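Local coordinates for disulfide isomerase DsbG N-terminal domain-containing protein (Helicobacter pylori, PDB 3TDG) that probably acts as a thioredoxin-fold oxidoreductase of the DsbG type, exchanging thiols and disulfides in substrate proteins, at residues Ile49-Pro54 and Met63-Asp68; Ala122-Ile127 and Ser251-Gly256. One frame throughout, in Å; residues are numbered along the deposited sequence.

Contact 1. Residues Ile49-Pro54 and Met63-Asp68; sequences ILEIKP and MVVIED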
loop_
_atom_site.group_PDB
_atom_site.type_symbol
_atom_site.label_atom_id
_atom_site.label_comp_id
_atom_site.label_asym_id
_atom_site.label_seq_id
_atom_site.Cartn_x
_atom_site.Cartn_y
_atom_site.Cartn_z
ATOM N N ILE A 49 14.583 -22.037 14.461
ATOM C CA ILE A 49 14.704 -21.138 15.611
ATOM C C ILE A 49 16.075 -20.451 15.599
ATOM O O ILE A 49 17.098 -21.128 15.522
ATOM C CB ILE A 49 14.504 -21.891 16.952
ATOM C CG1 ILE A 49 13.079 -22.443 17.054
ATOM C CG2 ILE A 49 14.813 -20.976 18.151
ATOM C CD1 ILE A 49 12.903 -23.460 18.174
ATOM N N LEU A 50 16.089 -19.115 15.673
ATOM C CA LEU A 50 17.345 -18.351 15.615
ATOM C C LEU A 50 17.792 -17.762 16.957
ATOM O O LEU A 50 18.986 -17.639 17.209
ATOM C CB LEU A 50 17.257 -17.213 14.592
ATOM C CG LEU A 50 16.778 -17.533 13.177
ATOM C CD1 LEU A 50 16.326 -16.246 12.504
ATOM C CD2 LEU A 50 17.862 -18.220 12.363
ATOM N N GLU A 51 16.841 -17.391 17.809
ATOM C CA GLU A 51 17.150 -16.613 19.003
ATOM C C GLU A 51 16.079 -16.836 20.072
ATOM O O GLU A 51 14.876 -16.837 19.768
ATOM C CB GLU A 51 17.232 -15.132 18.608
ATOM C CG GLU A 51 17.845 -14.203 19.629
ATOM C CD GLU A 51 17.629 -12.720 19.286
ATOM O OE1 GLU A 51 17.560 -12.361 18.089
ATOM O OE2 GLU A 51 17.527 -11.906 20.226
ATOM N N ILE A 52 16.508 -17.052 21.312
ATOM C CA ILE A 52 15.580 -17.125 22.453
ATOM C C ILE A 52 16.048 -16.179 23.561
ATOM O O ILE A 52 17.210 -16.224 23.960
ATOM C CB ILE A 52 15.443 -18.567 23.019
ATOM C CG1 ILE A 52 14.964 -19.546 21.936
ATOM C CG2 ILE A 52 14.488 -18.595 24.224
ATOM C CD1 ILE A 52 15.279 -21.031 22.248
ATOM N N LYS A 53 15.154 -15.317 24.042
ATOM C CA LYS A 53 15.475 -14.354 25.100
ATOM C C LYS A 53 14.363 -14.301 26.151
ATOM O O LYS A 53 13.186 -14.367 25.798
ATOM C CB LYS A 53 15.692 -12.952 24.521
ATOM C CG LYS A 53 16.955 -12.783 23.705
ATOM C CD LYS A 53 18.197 -13.113 24.527
ATOM C CE LYS A 53 19.407 -13.247 23.629
ATOM N NZ LYS A 53 19.477 -12.077 22.715
ATOM N N PRO A 54 14.683 -14.113 27.409
ATOM C CA PRO A 54 13.664 -14.054 28.448
ATOM C C PRO A 54 13.005 -12.703 28.556
ATOM O O PRO A 54 13.576 -11.751 28.121
ATOM C CB PRO A 54 14.465 -14.317 29.704
ATOM C CG PRO A 54 15.799 -13.844 29.398
ATOM C CD PRO A 54 16.033 -14.062 27.962
ATOM N N MET A 63 10.855 -14.598 24.427
ATOM C CA MET A 63 10.964 -13.969 23.122
ATOM C C MET A 63 11.737 -14.908 22.199
ATOM O O MET A 63 12.859 -15.302 22.513
ATOM C CB MET A 63 11.668 -12.623 23.245
ATOM C CG MET A 63 11.367 -11.643 22.121
ATOM S SD MET A 63 12.387 -11.911 20.675
ATOM C CE MET A 63 14.001 -11.405 21.284
ATOM N N VAL A 64 11.113 -15.277 21.076
ATOM C CA VAL A 64 11.721 -16.170 20.089
ATOM C C VAL A 64 11.673 -15.542 18.695
ATOM O O VAL A 64 10.625 -15.031 18.265
ATOM C CB VAL A 64 11.004 -17.550 20.057
ATOM C CG1 VAL A 64 11.693 -18.514 19.095
ATOM C CG2 VAL A 64 10.949 -18.179 21.460
ATOM N N VAL A 65 12.806 -15.556 18.004
ATOM C CA VAL A 65 12.851 -15.204 16.585
ATOM C C VAL A 65 13.063 -16.481 15.772
ATOM O O VAL A 65 13.897 -17.324 16.131
ATOM C CB VAL A 65 13.933 -14.143 16.283
ATOM C CG1 VAL A 65 13.962 -13.772 14.781
ATOM C CG2 VAL A 65 13.663 -12.896 17.122
ATOM N N ILE A 66 12.287 -16.617 14.696
ATOM C CA ILE A 66 12.330 -17.780 13.822
ATOM C C ILE A 66 12.585 -17.325 12.395
ATOM O O ILE A 66 12.399 -16.154 12.083
ATOM C CB ILE A 66 11.021 -18.649 13.904
ATOM C CG1 ILE A 66 9.773 -17.887 13.444
ATOM C CG2 ILE A 66 10.838 -19.271 15.308
ATOM C CD1 ILE A 66 9.591 -17.858 11.890
ATOM N N GLU A 67 13.028 -18.250 11.543
ATOM C CA GLU A 67 13.180 -17.995 10.119
ATOM C C GLU A 67 12.103 -18.754 9.360
ATOM O O GLU A 67 11.959 -19.951 9.544
ATOM C CB GLU A 67 14.544 -18.485 9.646
ATOM C CG GLU A 67 14.816 -18.189 8.179
ATOM C CD GLU A 67 15.993 -18.986 7.654
ATOM O OE1 GLU A 67 15.946 -20.239 7.704
ATOM O OE2 GLU A 67 16.970 -18.352 7.202
ATOM N N ASP A 68 11.335 -18.050 8.535
ATOM C CA ASP A 68 10.339 -18.685 7.667
ATOM C C ASP A 68 11.110 -19.466 6.569
ATOM O O ASP A 68 11.954 -18.895 5.903
ATOM C CB ASP A 68 9.442 -17.592 7.074
ATOM C CG ASP A 68 8.390 -18.134 6.097
ATOM O OD1 ASP A 68 8.711 -18.980 5.240
ATOM O OD2 ASP A 68 7.239 -17.675 6.174
#

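Contact 2. Residues Ala122-Ile127 and Ser251-Gly256; sequences AKLNAI and SGVIKG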
loop_
_atom_site.group_PDB
_atom_site.type_symbol
_atom_site.label_atom_id
_atom_site.label_comp_id
_atom_site.label_asym_id
_atom_site.label_seq_id
_atom_site.Cartn_x
_atom_site.Cartn_y
_atom_site.Cartn_z
ATOM N N ALA A 122 15.580 -10.882 -3.187
ATOM C CA ALA A 122 14.588 -11.682 -3.919
ATOM C C ALA A 122 13.995 -10.902 -5.104
ATOM O O ALA A 122 13.724 -11.476 -6.152
ATOM C CB ALA A 122 13.482 -12.183 -2.981
ATOM N N LYS A 123 13.799 -9.597 -4.933
ATOM C CA LYS A 123 13.352 -8.754 -6.044
ATOM C C LYS A 123 14.393 -8.704 -7.167
ATOM O O LYS A 123 14.031 -8.753 -8.336
ATOM C CB LYS A 123 12.987 -7.350 -5.580
ATOM C CG LYS A 123 11.637 -7.291 -4.901
ATOM C CD LYS A 123 11.236 -5.884 -4.535
ATOM C CE LYS A 123 9.870 -5.913 -3.887
ATOM N NZ LYS A 123 9.682 -4.694 -3.090
ATOM N N LEU A 124 15.669 -8.634 -6.792
ATOM C CA LEU A 124 16.782 -8.637 -7.742
ATOM C C LEU A 124 16.870 -9.950 -8.522
ATOM O O LEU A 124 16.900 -9.935 -9.761
ATOM C CB LEU A 124 18.108 -8.325 -7.046
ATOM C CG LEU A 124 18.366 -6.836 -6.756
ATOM C CD1 LEU A 124 19.569 -6.662 -5.821
ATOM C CD2 LEU A 124 18.565 -6.027 -8.053
ATOM N N ASN A 125 16.913 -11.072 -7.794
ATOM C CA ASN A 125 16.804 -12.397 -8.396
ATOM C C ASN A 125 15.656 -12.514 -9.383
ATOM O O ASN A 125 15.834 -13.078 -10.457
ATOM C CB ASN A 125 16.634 -13.466 -7.328
ATOM C CG ASN A 125 17.881 -13.697 -6.543
ATOM O OD1 ASN A 125 18.919 -13.103 -6.810
ATOM N ND2 ASN A 125 17.795 -14.575 -5.555
ATOM N N ALA A 126 14.486 -11.989 -9.029
ATOM C CA ALA A 126 13.340 -12.016 -9.936
ATOM C C ALA A 126 13.553 -11.144 -11.185
ATOM O O ALA A 126 13.163 -11.531 -12.294
ATOM C CB ALA A 126 12.083 -11.610 -9.228
ATOM N N ILE A 127 14.156 -9.965 -11.002
ATOM C CA ILE A 127 14.518 -9.129 -12.150
ATOM C C ILE A 127 15.410 -9.897 -13.124
ATOM O O ILE A 127 15.097 -9.974 -14.304
ATOM C CB ILE A 127 15.157 -7.780 -11.740
ATOM C CG1 ILE A 127 14.070 -6.865 -11.164
ATOM C CG2 ILE A 127 15.858 -7.114 -12.960
ATOM C CD1 ILE A 127 14.618 -5.695 -10.367
ATOM N N SER A 251 10.807 -1.236 -11.252
ATOM C CA SER A 251 10.473 -1.229 -9.827
ATOM C C SER A 251 11.258 -0.174 -9.059
ATOM O O SER A 251 10.849 0.266 -7.981
ATOM C CB SER A 251 10.782 -2.589 -9.233
ATOM O OG SER A 251 12.169 -2.859 -9.368
ATOM N N GLY A 252 12.404 0.224 -9.602
ATOM C CA GLY A 252 13.240 1.201 -8.919
ATOM C C GLY A 252 14.112 0.535 -7.888
ATOM O O GLY A 252 14.740 1.202 -7.076
ATOM N N VAL A 253 14.143 -0.793 -7.922
ATOM C CA VAL A 253 15.102 -1.563 -7.137
ATOM C C VAL A 253 16.512 -1.400 -7.721
ATOM O O VAL A 253 17.512 -1.482 -6.996
ATOM C CB VAL A 253 14.693 -3.038 -7.081
ATOM C CG1 VAL A 253 15.835 -3.920 -6.584
ATOM C CG2 VAL A 253 13.448 -3.208 -6.181
ATOM N N ILE A 254 16.580 -1.209 -9.038
ATOM C CA ILE A 254 17.832 -0.866 -9.724
ATOM C C ILE A 254 17.607 0.545 -10.257
ATOM O O ILE A 254 16.659 0.787 -11.014
ATOM C CB ILE A 254 18.158 -1.843 -10.890
ATOM C CG1 ILE A 254 18.275 -3.286 -10.372
ATOM C CG2 ILE A 254 19.427 -1.401 -11.643
ATOM C CD1 ILE A 254 18.642 -4.349 -11.437
ATOM N N LYS A 255 18.452 1.476 -9.827
ATOM C CA LYS A 255 18.240 2.889 -10.108
ATOM C C LYS A 255 19.295 3.490 -11.060
ATOM O O LYS A 255 19.164 4.636 -11.472
ATOM C CB LYS A 255 18.209 3.686 -8.798
ATOM C CG LYS A 255 17.227 3.159 -7.749
ATOM C CD LYS A 255 17.057 4.128 -6.561
ATOM C CE LYS A 255 16.275 5.402 -6.938
ATOM N NZ LYS A 255 15.023 5.109 -7.707
ATOM N N GLY A 256 20.331 2.725 -11.399
ATOM C CA GLY A 256 21.381 3.229 -12.289
ATOM C C GLY A 256 22.410 2.201 -12.691
ATOM O O GLY A 256 22.360 1.033 -12.273
#

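Contact 1. Residues Ile49-Pro54 and Met63-Asp68
The first hairpin of the DsbG N-terminal domain brings L50, E51 and K53 of strand 48-54 against V65 and M63 of strand 62-67, antiparallel, with the segment axes 4.6 Å apart. A classic beta bulge interrupts the pairing: V65 O accepts a hydrogen bond from L50 N at 2.9 Å and a weak one from E51 N. Beyond it the pairing is regular: V65 N returns a bond to E51 O, and K53 and M63 exchange two bonds, the one from M63 N to K53 O spanning 2.7 Å.

At the bulge the side chain of L50 points toward the neighbouring strand, where its CD1 lies 4.1 Å from V65 CG1 and also touches E67 CB. On the face carrying I49, I52, V64 and I66, the branched beta carbons suit extended backbone; I49 CG2 reaches V64 CG1 at 4.1 Å, and I49 also packs on L35 and V36 of helix 33-43. The other face carries E51, K53, M63 and V65, with helix 98-129 over it. The unbranched M63 chain bends at chi2 (-83°) and chi3 (-69°), and its methyl CE comes 4.0 Å from K53 CB and 3.7 Å from E51 OE2.

E51 runs out extended, its CG anti to the backbone N (chi1 -167°). K53 NZ forms a salt bridge with E51 OE2 at 3.2 Å, approaching from above the carboxylate plane, while OE1 forms a salt bridge with K110 of helix 98-129. Two lysines sharing one carboxylate would be expected to favour its ionised form, and the K110 bridge ties the edge strand of the sheet to the long helix.

Contact 2. Residues Ala122-Ile127 and Ser251-Gly256
The chain segment leaving helix 235-249 runs past one side of helix 98-129 without forming a strand or helix of its own, and the nearest CA atoms, those of L124 and V253, stand 7.3 Å apart. Positive phi at G252 (83°) turns the chain just after the helix; a side chain there would jam against the preceding carbonyl, so glycine fits the place.

V253 and I254 then point at the long helix. V253 holds CG1 anti to its backbone N (chi1 165°) and divides its two methyls between neighbouring helix residues: CG1 lies 3.7 Å from L124 CD2, and CG2 lies 3.8 Å from K123 CD. The extended lysine crosses the valine at about a right angle and touches it with its methylene CD; a long aliphatic stem suits this exposed position. L124 CD2 also meets I254 CG1 at 3.6 Å, so a single leucine methyl sits between V253 CG1 and I254 CG1. One turn further on, I127 CD1 reaches V253 CB at 4.2 Å and S251 OG at 3.9 Å, while its CG2 approaches I254 CD1. The buried ends continue into F259 of strand 259-262, touched by L124 and I254, and into I248, touched by I127 and I254.

This is a small aliphatic cluster, joined across the contact by van der Waals packing, in which the loop before the last strand of the thioredoxin-fold domain seats that domain on the C-terminal part of the long helix.

Overall arrangement
Contact 1 lies far out in the N-terminal part, about 26 Å from the centre of the chain, and contact 2 close to that centre, about 6 Å from it; their own centres are 30 Å apart and their nearest atoms about 11 Å apart, without touching. Helix 98-129 relates them: it covers one face of the hairpin of contact 1 and supplies residues 122-127 to contact 2. Contact 1 is local, joining strands that follow one another in sequence, whereas contact 2 brings together segments 124 residues apart and packs the long helix against the thioredoxin-fold part. That part carries C159 and C162, a CxxC pair at a helix start that is probably the redox site; neither cysteine belongs to either contact.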